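Fervidolysin (Fervidobacterium pennivorans, PDB 1R6V) is a keratin-degrading serine protease of the subtilisin family that breaks native feather keratin into peptides, allowing its bacterium to grow on feathers. Local coordinates at residues 155-160 against 225-230; 261-266 against 288-293; 558-563 against 594-599. The protein carries 1 engineered substitution. One frame throughout, in Å; residues are numbered along the deposited sequence.

Contact 1: residues 155-160 against 225-230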
loop_
_atom_site.group_PDB
_atom_site.type_symbol
_atom_site.label_atom_id
_atom_site.label_comp_id
_atom_site.label_asym_id
_atom_site.label_seq_id
_atom_site.Cartn_x
_atom_site.Cartn_y
_atom_site.Cartn_z
ATOM N N ASN A 155 29.652 -5.587 3.385
ATOM C CA ASN A 155 29.219 -4.220 3.723
ATOM C C ASN A 155 27.752 -3.906 3.430
ATOM O O ASN A 155 27.314 -2.772 3.639
ATOM C CB ASN A 155 30.072 -3.164 3.008
ATOM C CG ASN A 155 31.561 -3.303 3.320
ATOM O OD1 ASN A 155 31.947 -3.544 4.462
ATOM N ND2 ASN A 155 32.392 -3.123 2.308
ATOM N N ILE A 156 27.000 -4.881 2.937
ATOM C CA ILE A 156 25.596 -4.633 2.630
ATOM C C ILE A 156 24.752 -4.949 3.857
ATOM O O ILE A 156 24.908 -6.008 4.460
ATOM C CB ILE A 156 25.113 -5.505 1.423
ATOM C CG1 ILE A 156 25.955 -5.210 0.177
ATOM C CG2 ILE A 156 23.629 -5.218 1.136
ATOM C CD1 ILE A 156 26.035 -3.721 -0.210
ATOM N N ILE A 157 23.883 -4.015 4.241
ATOM C CA ILE A 157 23.001 -4.207 5.394
ATOM C C ILE A 157 21.621 -4.617 4.871
ATOM O O ILE A 157 21.029 -3.928 4.049
ATOM C CB ILE A 157 22.859 -2.900 6.223
ATOM C CG1 ILE A 157 24.186 -2.591 6.922
ATOM C CG2 ILE A 157 21.756 -3.046 7.283
ATOM C CD1 ILE A 157 24.228 -1.204 7.557
ATOM N N VAL A 158 21.123 -5.752 5.356
ATOM C CA VAL A 158 19.816 -6.266 4.944
ATOM C C VAL A 158 18.837 -6.174 6.109
ATOM O O VAL A 158 19.100 -6.750 7.178
ATOM C CB VAL A 158 19.909 -7.770 4.584
ATOM C CG1 VAL A 158 18.531 -8.327 4.259
ATOM C CG2 VAL A 158 20.872 -7.974 3.426
ATOM N N ALA A 159 17.723 -5.480 5.911
ATOM C CA ALA A 159 16.729 -5.389 6.975
ATOM C C ALA A 159 15.755 -6.538 6.844
ATOM O O ALA A 159 15.165 -6.749 5.783
ATOM C CB ALA A 159 15.975 -4.068 6.919
ATOM N N VAL A 160 15.613 -7.291 7.929
ATOM C CA VAL A 160 14.671 -8.406 7.959
ATOM C C VAL A 160 13.480 -7.841 8.751
ATOM O O VAL A 160 13.522 -7.732 9.974
ATOM C CB VAL A 160 15.311 -9.654 8.630
ATOM C CG1 VAL A 160 14.226 -10.693 8.981
ATOM C CG2 VAL A 160 16.324 -10.289 7.659
ATOM N N LYS A 225 25.118 -8.335 6.458
ATOM C CA LYS A 225 24.754 -8.219 7.863
ATOM C C LYS A 225 23.243 -8.099 7.929
ATOM O O LYS A 225 22.619 -7.537 7.033
ATOM C CB LYS A 225 25.386 -6.974 8.502
ATOM C CG LYS A 225 26.901 -7.052 8.650
ATOM C CD LYS A 225 27.290 -8.168 9.596
ATOM C CE LYS A 225 28.737 -8.031 10.066
ATOM N NZ LYS A 225 29.692 -8.140 8.940
ATOM N N ILE A 226 22.675 -8.605 9.016
ATOM C CA ILE A 226 21.234 -8.599 9.217
ATOM C C ILE A 226 20.801 -7.536 10.219
ATOM O O ILE A 226 21.294 -7.500 11.350
ATOM C CB ILE A 226 20.755 -9.974 9.750
ATOM C CG1 ILE A 226 21.127 -11.085 8.762
ATOM C CG2 ILE A 226 19.239 -9.943 10.017
ATOM C CD1 ILE A 226 20.416 -10.997 7.431
ATOM N N MET A 227 19.861 -6.692 9.807
ATOM C CA MET A 227 19.316 -5.647 10.680
ATOM C C MET A 227 17.871 -6.043 10.980
ATOM O O MET A 227 17.007 -5.950 10.122
ATOM C CB MET A 227 19.349 -4.277 9.972
ATOM C CG MET A 227 18.579 -3.146 10.698
ATOM S SD MET A 227 18.538 -1.613 9.670
ATOM C CE MET A 227 20.176 -0.851 10.184
ATOM N N PRO A 228 17.599 -6.523 12.201
ATOM C CA PRO A 228 16.223 -6.911 12.522
ATOM C C PRO A 228 15.290 -5.730 12.813
ATOM O O PRO A 228 15.648 -4.807 13.552
ATOM C CB PRO A 228 16.386 -7.835 13.734
ATOM C CG PRO A 228 17.700 -7.440 14.317
ATOM C CD PRO A 228 18.567 -7.080 13.161
ATOM N N ILE A 229 14.116 -5.757 12.189
ATOM C CA ILE A 229 13.077 -4.747 12.394
ATOM C C ILE A 229 11.872 -5.571 12.818
ATOM O O ILE A 229 11.338 -6.364 12.040
ATOM C CB ILE A 229 12.743 -3.943 11.106
ATOM C CG1 ILE A 229 14.007 -3.268 10.542
ATOM C CG2 ILE A 229 11.635 -2.914 11.419
ATOM C CD1 ILE A 229 14.615 -2.118 11.410
ATOM N N VAL A 230 11.444 -5.400 14.064
ATOM C CA VAL A 230 10.346 -6.200 14.572
ATOM C C VAL A 230 8.979 -5.618 14.269
ATOM O O VAL A 230 8.580 -4.623 14.875
ATOM C CB VAL A 230 10.497 -6.393 16.107
ATOM C CG1 VAL A 230 9.389 -7.302 16.653
ATOM C CG2 VAL A 230 11.867 -6.981 16.405
HETATM O O HOH W 1 29.362 -6.809 5.949
#
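Val160 and Ile226 interlock across two parallel strands, methyl against methyl. Val160 CG2 rides 3.8 Å from Ile226 CG2, and chi2 of -66° places Ile226 CD1 4.2 Å from Val160 CG2. Both residues are branched at CB, which suits extended backbone and gives broad knobs; Ile208 of helix 200-209 presses on both, and Val204 of that helix on Val160. Five backbone hydrogen bonds join the two segments, among them Met227 N to Val158 O, short at 2.7 Å and nearly straight. This pair belongs to the largely parallel central sheet of the subtilisin alpha/beta fold, and strand 157-162 ends on Asp162, inferred to be the charge-relay aspartate.

On the opposite face Ile157, Ala159, Met227 and Ile229 meet. Ile157 CG2 lies 3.8 Å from Met227 CB and 4.0 Å from Met227 CE, the bend at chi3 (-86°) bringing that last methyl round to it. Next along, Ala159 is a low spot bordered by larger neighbours: its CB is 4.2 Å from Ile229 CG1 and 4.5 Å from Met227 SD. Trp255 and Ala256 of helix 246-258 close over Met227 and Ile229. Pro228 is tolerated in the strand because the bonds to 155-160 use the nitrogens on either side of it, Met227 N and Ile229 N, and make no call on its own.

Contact 2: residues 261-266 against 288-293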
loop_
_atom_site.group_PDB
_atom_site.type_symbol
_atom_site.label_atom_id
_atom_site.label_comp_id
_atom_site.label_asym_id
_atom_site.label_seq_id
_atom_site.Cartn_x
_atom_site.Cartn_y
_atom_site.Cartn_z
ATOM N N ALA A 261 20.192 0.363 5.712
ATOM C CA ALA A 261 19.783 -0.863 5.017
ATOM C C ALA A 261 19.696 -0.577 3.514
ATOM O O ALA A 261 19.177 0.464 3.115
ATOM C CB ALA A 261 18.416 -1.347 5.542
ATOM N N LYS A 262 20.222 -1.476 2.676
ATOM C CA LYS A 262 20.151 -1.284 1.230
ATOM C C LYS A 262 19.139 -2.216 0.567
ATOM O O LYS A 262 18.796 -2.048 -0.601
ATOM C CB LYS A 262 21.531 -1.449 0.586
ATOM C CG LYS A 262 22.512 -0.361 0.981
ATOM C CD LYS A 262 21.937 1.007 0.745
ATOM C CE LYS A 262 22.858 2.084 1.313
ATOM N NZ LYS A 262 22.227 3.431 1.204
ATOM N N VAL A 263 18.679 -3.217 1.309
ATOM C CA VAL A 263 17.641 -4.106 0.796
ATOM C C VAL A 263 16.864 -4.597 2.022
ATOM O O VAL A 263 17.431 -4.727 3.111
ATOM C CB VAL A 263 18.232 -5.306 -0.025
ATOM C CG1 VAL A 263 19.263 -6.070 0.806
ATOM C CG2 VAL A 263 17.104 -6.230 -0.478
ATOM N N MET A 264 15.554 -4.788 1.864
ATOM C CA MET A 264 14.698 -5.278 2.961
ATOM C C MET A 264 13.916 -6.486 2.491
ATOM O O MET A 264 13.514 -6.549 1.335
ATOM C CB MET A 264 13.674 -4.218 3.390
ATOM C CG MET A 264 14.298 -2.864 3.761
ATOM S SD MET A 264 13.190 -1.852 4.851
ATOM C CE MET A 264 13.886 -0.183 4.534
ATOM N N ASN A 265 13.680 -7.422 3.406
ATOM C CA ASN A 265 12.928 -8.635 3.096
ATOM C C ASN A 265 11.580 -8.544 3.823
ATOM O O ASN A 265 11.550 -8.304 5.025
ATOM C CB ASN A 265 13.708 -9.868 3.567
ATOM C CG ASN A 265 12.982 -11.165 3.236
ATOM O OD1 ASN A 265 12.159 -11.660 4.025
ATOM N ND2 ASN A 265 13.257 -11.700 2.054
ATOM N N HIS A 266 10.485 -8.690 3.080
ATOM C CA HIS A 266 9.120 -8.619 3.634
ATOM C C HIS A 266 8.277 -9.831 3.252
ATOM O O HIS A 266 8.177 -10.155 2.067
ATOM C CB HIS A 266 8.350 -7.422 3.069
ATOM C CG HIS A 266 8.991 -6.096 3.319
ATOM N ND1 HIS A 266 8.719 -5.332 4.439
ATOM C CD2 HIS A 266 9.891 -5.397 2.587
ATOM C CE1 HIS A 266 9.435 -4.218 4.382
ATOM N NE2 HIS A 266 10.151 -4.235 3.268
ATOM N N GLY A 288 17.210 4.638 -2.484
ATOM C CA GLY A 288 17.924 3.564 -3.153
ATOM C C GLY A 288 17.827 2.182 -2.543
ATOM O O GLY A 288 18.616 1.312 -2.902
ATOM N N VAL A 289 16.876 1.964 -1.639
ATOM C CA VAL A 289 16.747 0.650 -1.013
ATOM C C VAL A 289 15.820 -0.237 -1.823
ATOM O O VAL A 289 14.749 0.199 -2.267
ATOM C CB VAL A 289 16.190 0.725 0.431
ATOM C CG1 VAL A 289 16.897 1.820 1.244
ATOM C CG2 VAL A 289 14.721 0.936 0.391
ATOM N N VAL A 290 16.234 -1.491 -1.995
ATOM C CA VAL A 290 15.470 -2.486 -2.746
ATOM C C VAL A 290 14.506 -3.145 -1.779
ATOM O O VAL A 290 14.889 -3.467 -0.663
ATOM C CB VAL A 290 16.418 -3.553 -3.349
ATOM C CG1 VAL A 290 15.614 -4.694 -4.009
ATOM C CG2 VAL A 290 17.302 -2.876 -4.392
ATOM N N MET A 291 13.258 -3.326 -2.205
ATOM C CA MET A 291 12.245 -3.929 -1.347
ATOM C C MET A 291 11.764 -5.241 -1.959
ATOM O O MET A 291 11.103 -5.223 -2.986
ATOM C CB MET A 291 11.070 -2.950 -1.174
ATOM C CG MET A 291 11.475 -1.622 -0.469
ATOM S SD MET A 291 11.999 -1.679 1.293
ATOM C CE MET A 291 10.535 -0.876 2.141
ATOM N N VAL A 292 12.121 -6.355 -1.313
ATOM C CA VAL A 292 11.756 -7.709 -1.750
ATOM C C VAL A 292 10.543 -8.126 -0.917
ATOM O O VAL A 292 10.575 -8.052 0.317
ATOM C CB VAL A 292 12.936 -8.693 -1.512
ATOM C CG1 VAL A 292 12.543 -10.108 -1.955
ATOM C CG2 VAL A 292 14.180 -8.217 -2.317
ATOM N N VAL A 293 9.475 -8.537 -1.588
ATOM C CA VAL A 293 8.247 -8.930 -0.889
ATOM C C VAL A 293 7.768 -10.266 -1.409
ATOM O O VAL A 293 7.721 -10.499 -2.625
ATOM C CB VAL A 293 7.122 -7.900 -1.115
ATOM C CG1 VAL A 293 5.878 -8.275 -0.299
ATOM C CG2 VAL A 293 7.621 -6.521 -0.750
HETATM O O HOH W 2 20.178 -0.581 -2.539
#
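The imidazole of His266 meets the neighbouring strand at its edge and obliquely. Val292 O lies at the edge in the ring plane, 3.6 Å from His266 CD2, and Met291 SD is also at the edge, 4.8 Å from the ring centroid. The methyl CE of Met291 approaches obliquely, 3.6 Å from His266 NE2, while Val293 CG2 comes in at a slant near CB and CD2. Phe281 of helix 275-286 and Trp268, two residues further along the same strand, bring their rings to the imidazole, and Trp268 NE1 is hydrogen-bonded to His266 ND1. An alanine here would probably leave Trp268 NE1 without its acceptor and open a gap beside Met291 CE and the ring of Phe281. The other flat group, the amide of Asn265, sits on the reverse face of the sheet with its ND2 bonded to Thr388 OG1.

Met264 and Met291 lie side by side, pointing the same way, with Met264 CG 3.6 Å from Met291 SD. Chi2 of -67° carries that sulfur toward its neighbour; unbranched, pliable methionines suit such close lateral packing, which Ile253 and Ala284 of two helices cover. On the reverse face Val263 CG2 touches Val290 CB and Val292 CG2, each at 4.0 Å. The backbones are joined by four hydrogen bonds, from Val290 N to Lys262 O through to His266 N to Val292 O. Gly288, with a positive phi that favours glycine, closes a Schellman motif at the end of helix 275-286 just before the second strand. Strand 263-269, that helix and strand 290-294 form a beta-alpha-beta crossover, the recurring unit of the subtilisin catalytic domain.

Contact 3: residues 558-563 against 594-599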
loop_
_atom_site.group_PDB
_atom_site.type_symbol
_atom_site.label_atom_id
_atom_site.label_comp_id
_atom_site.label_asym_id
_atom_site.label_seq_id
_atom_site.Cartn_x
_atom_site.Cartn_y
_atom_site.Cartn_z
ATOM N N LEU A 558 -23.318 18.912 -15.692
ATOM C CA LEU A 558 -24.275 18.975 -14.595
ATOM C C LEU A 558 -25.341 20.000 -14.903
ATOM O O LEU A 558 -25.035 21.157 -15.158
ATOM C CB LEU A 558 -23.581 19.375 -13.291
ATOM C CG LEU A 558 -24.490 19.575 -12.071
ATOM C CD1 LEU A 558 -25.173 18.261 -11.727
ATOM C CD2 LEU A 558 -23.667 20.062 -10.885
ATOM N N GLN A 559 -26.592 19.561 -14.886
ATOM C CA GLN A 559 -27.710 20.463 -15.124
ATOM C C GLN A 559 -28.717 20.262 -14.003
ATOM O O GLN A 559 -28.835 19.166 -13.465
ATOM C CB GLN A 559 -28.378 20.168 -16.473
ATOM C CG GLN A 559 -27.487 20.435 -17.694
ATOM C CD GLN A 559 -28.195 20.145 -19.008
ATOM O OE1 GLN A 559 -28.778 19.072 -19.187
ATOM N NE2 GLN A 559 -28.141 21.098 -19.941
ATOM N N VAL A 560 -29.425 21.324 -13.634
ATOM C CA VAL A 560 -30.448 21.209 -12.605
ATOM C C VAL A 560 -31.700 21.966 -13.049
ATOM O O VAL A 560 -31.611 23.073 -13.569
ATOM C CB VAL A 560 -29.980 21.757 -11.230
ATOM C CG1 VAL A 560 -29.618 23.219 -11.329
ATOM C CG2 VAL A 560 -31.086 21.557 -10.212
ATOM N N LYS A 561 -32.859 21.342 -12.855
ATOM C CA LYS A 561 -34.143 21.948 -13.219
ATOM C C LYS A 561 -35.148 21.687 -12.092
ATOM O O LYS A 561 -35.273 20.561 -11.633
ATOM C CB LYS A 561 -34.655 21.325 -14.525
ATOM C CG LYS A 561 -36.062 21.747 -14.944
ATOM C CD LYS A 561 -36.452 21.090 -16.271
ATOM C CE LYS A 561 -37.898 21.394 -16.660
ATOM N NZ LYS A 561 -38.234 20.817 -17.998
ATOM N N PHE A 562 -35.855 22.722 -11.641
ATOM C CA PHE A 562 -36.848 22.547 -10.582
ATOM C C PHE A 562 -38.239 22.704 -11.180
ATOM O O PHE A 562 -38.450 23.544 -12.045
ATOM C CB PHE A 562 -36.664 23.571 -9.470
ATOM C CG PHE A 562 -35.290 23.582 -8.890
ATOM C CD1 PHE A 562 -34.315 24.417 -9.419
ATOM C CD2 PHE A 562 -34.968 22.754 -7.827
ATOM C CE1 PHE A 562 -33.017 24.434 -8.893
ATOM C CE2 PHE A 562 -33.678 22.755 -7.288
ATOM C CZ PHE A 562 -32.701 23.604 -7.827
ATOM N N SER A 563 -39.173 21.900 -10.685
ATOM C CA SER A 563 -40.551 21.883 -11.185
ATOM C C SER A 563 -41.598 22.535 -10.286
ATOM O O SER A 563 -42.736 22.761 -10.714
ATOM C CB SER A 563 -40.957 20.433 -11.404
ATOM O OG SER A 563 -40.850 19.721 -10.178
ATOM N N GLN A 594 -36.961 25.784 -15.551
ATOM C CA GLN A 594 -35.804 26.336 -16.236
ATOM C C GLN A 594 -34.604 25.435 -15.930
ATOM O O GLN A 594 -34.387 25.068 -14.781
ATOM C CB GLN A 594 -35.530 27.754 -15.741
ATOM C CG GLN A 594 -34.309 28.388 -16.378
ATOM C CD GLN A 594 -34.214 29.874 -16.098
ATOM O OE1 GLN A 594 -33.251 30.343 -15.488
ATOM N NE2 GLN A 594 -35.218 30.628 -16.549
ATOM N N THR A 595 -33.850 25.060 -16.960
ATOM C CA THR A 595 -32.679 24.207 -16.767
ATOM C C THR A 595 -31.432 25.054 -16.560
ATOM O O THR A 595 -31.053 25.824 -17.444
ATOM C CB THR A 595 -32.429 23.284 -17.989
ATOM O OG1 THR A 595 -33.533 22.386 -18.157
ATOM C CG2 THR A 595 -31.155 22.469 -17.788
ATOM N N TYR A 596 -30.804 24.926 -15.391
ATOM C CA TYR A 596 -29.577 25.667 -15.104
ATOM C C TYR A 596 -28.415 24.747 -15.461
ATOM O O TYR A 596 -28.364 23.610 -15.000
ATOM C CB TYR A 596 -29.479 26.038 -13.621
ATOM C CG TYR A 596 -30.613 26.897 -13.118
ATOM C CD1 TYR A 596 -31.753 26.324 -12.560
ATOM C CD2 TYR A 596 -30.546 28.285 -13.210
ATOM C CE1 TYR A 596 -32.806 27.121 -12.102
ATOM C CE2 TYR A 596 -31.590 29.089 -12.758
ATOM C CZ TYR A 596 -32.715 28.499 -12.208
ATOM O OH TYR A 596 -33.759 29.291 -11.786
ATOM N N ASP A 597 -27.495 25.235 -16.284
ATOM C CA ASP A 597 -26.345 24.429 -16.696
ATOM C C ASP A 597 -25.144 24.826 -15.856
ATOM O O ASP A 597 -24.648 25.946 -15.946
ATOM C CB ASP A 597 -26.060 24.637 -18.191
ATOM C CG ASP A 597 -24.976 23.703 -18.725
ATOM O OD1 ASP A 597 -24.602 22.741 -18.028
ATOM O OD2 ASP A 597 -24.508 23.929 -19.860
ATOM N N LEU A 598 -24.691 23.897 -15.023
ATOM C CA LEU A 598 -23.560 24.138 -14.143
ATOM C C LEU A 598 -22.318 23.385 -14.619
ATOM O O LEU A 598 -21.322 23.319 -13.903
ATOM C CB LEU A 598 -23.919 23.678 -12.727
ATOM C CG LEU A 598 -25.135 24.389 -12.128
ATOM C CD1 LEU A 598 -25.465 23.801 -10.771
ATOM C CD2 LEU A 598 -24.842 25.877 -12.009
ATOM N N SER A 599 -22.387 22.829 -15.825
ATOM C CA SER A 599 -21.287 22.053 -16.388
ATOM C C SER A 599 -19.916 22.718 -16.338
ATOM O O SER A 599 -18.905 22.029 -16.401
ATOM C CB SER A 599 -21.605 21.669 -17.836
ATOM O OG SER A 599 -22.672 20.740 -17.900
HETATM O O HOH W 3 -36.149 22.205 -19.186
HETATM O O HOH W 4 -35.650 25.461 -12.564
#
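Leu558, Val560 and Tyr596 bury the largest areas where strands 558-562 and 595-597 pair antiparallel, at one margin of a sheet in the second beta-sandwich domain. Strand 595-597 is outermost in that sheet. Because one sheet packs on another, Val560 and Tyr596 turn into the sandwich, while Gln559, Thr595 and Lys561 lie on the other face. Val560 and Tyr596 form a hydrogen-bonded pair: Val560 N gives to Tyr596 O, and Tyr596 N to Val560 O at 2.7 Å. Val560 CG1 takes the crowded position between its own N and carbonyl carbon (chi1 60°), which puts it 3.6 Å from Tyr596 CB. The phenol ring lies with its edge toward Val560 O, 3.4 Å from Tyr596 CD1. Further along, Tyr596 CE1 comes to the edge of the Phe562 ring, 4.1 Å from Phe562 CD1, the two side chains crossing at about a right angle. Phe574 of the facing sheet meets both rings, and the hydroxyl of Tyr596 is hydrogen-bonded to Ala589 O, which suits a tyrosine here: an apolar ring for the interior and a polar tip for that backbone oxygen.

Leu558 and Leu598 lie side by side, pointing the same way, Leu558 CD2 4.1 Å from Leu598 CB; Phe607 touches both. On the outward face, Gln559 CB packs on Thr595 CG2, while a water joins Lys561 NZ to Thr595 OG1, polar ends fitting an outer surface. Leu558 also holds the turn that follows the other strand: its O receives Leu598 N at 2.8 Å, and its N gives to Ser599 OG. Asp597 OD1 accepts Ser599 N in an Asx turn, from above the carboxylate plane, and takes the Ser599 OG proton on its syn lone pair at 2.8 Å.

Overall arrangement
Contacts 1, 2 and 3 follow one another along the chain, each closing before the next opens. The first two belong to the catalytic domain, with centres 9 Å apart, and share one mixed sheet, in which their four strands run parallel in the order 225-230, 157-162, 263-269, 290-294. Backbone bonds such as Ala159 O with Asn265 N join the two contacts, close to the inferred charge-relay residues Asp162 and Ser381; the third position, Ala200, is an engineered substitution in this structure. Contact 3 stands apart, its centre about 62 Å and 54 Å from those of contacts 1 and 2, in the second beta-sandwich domain, one of two that may mediate interactions with substrate.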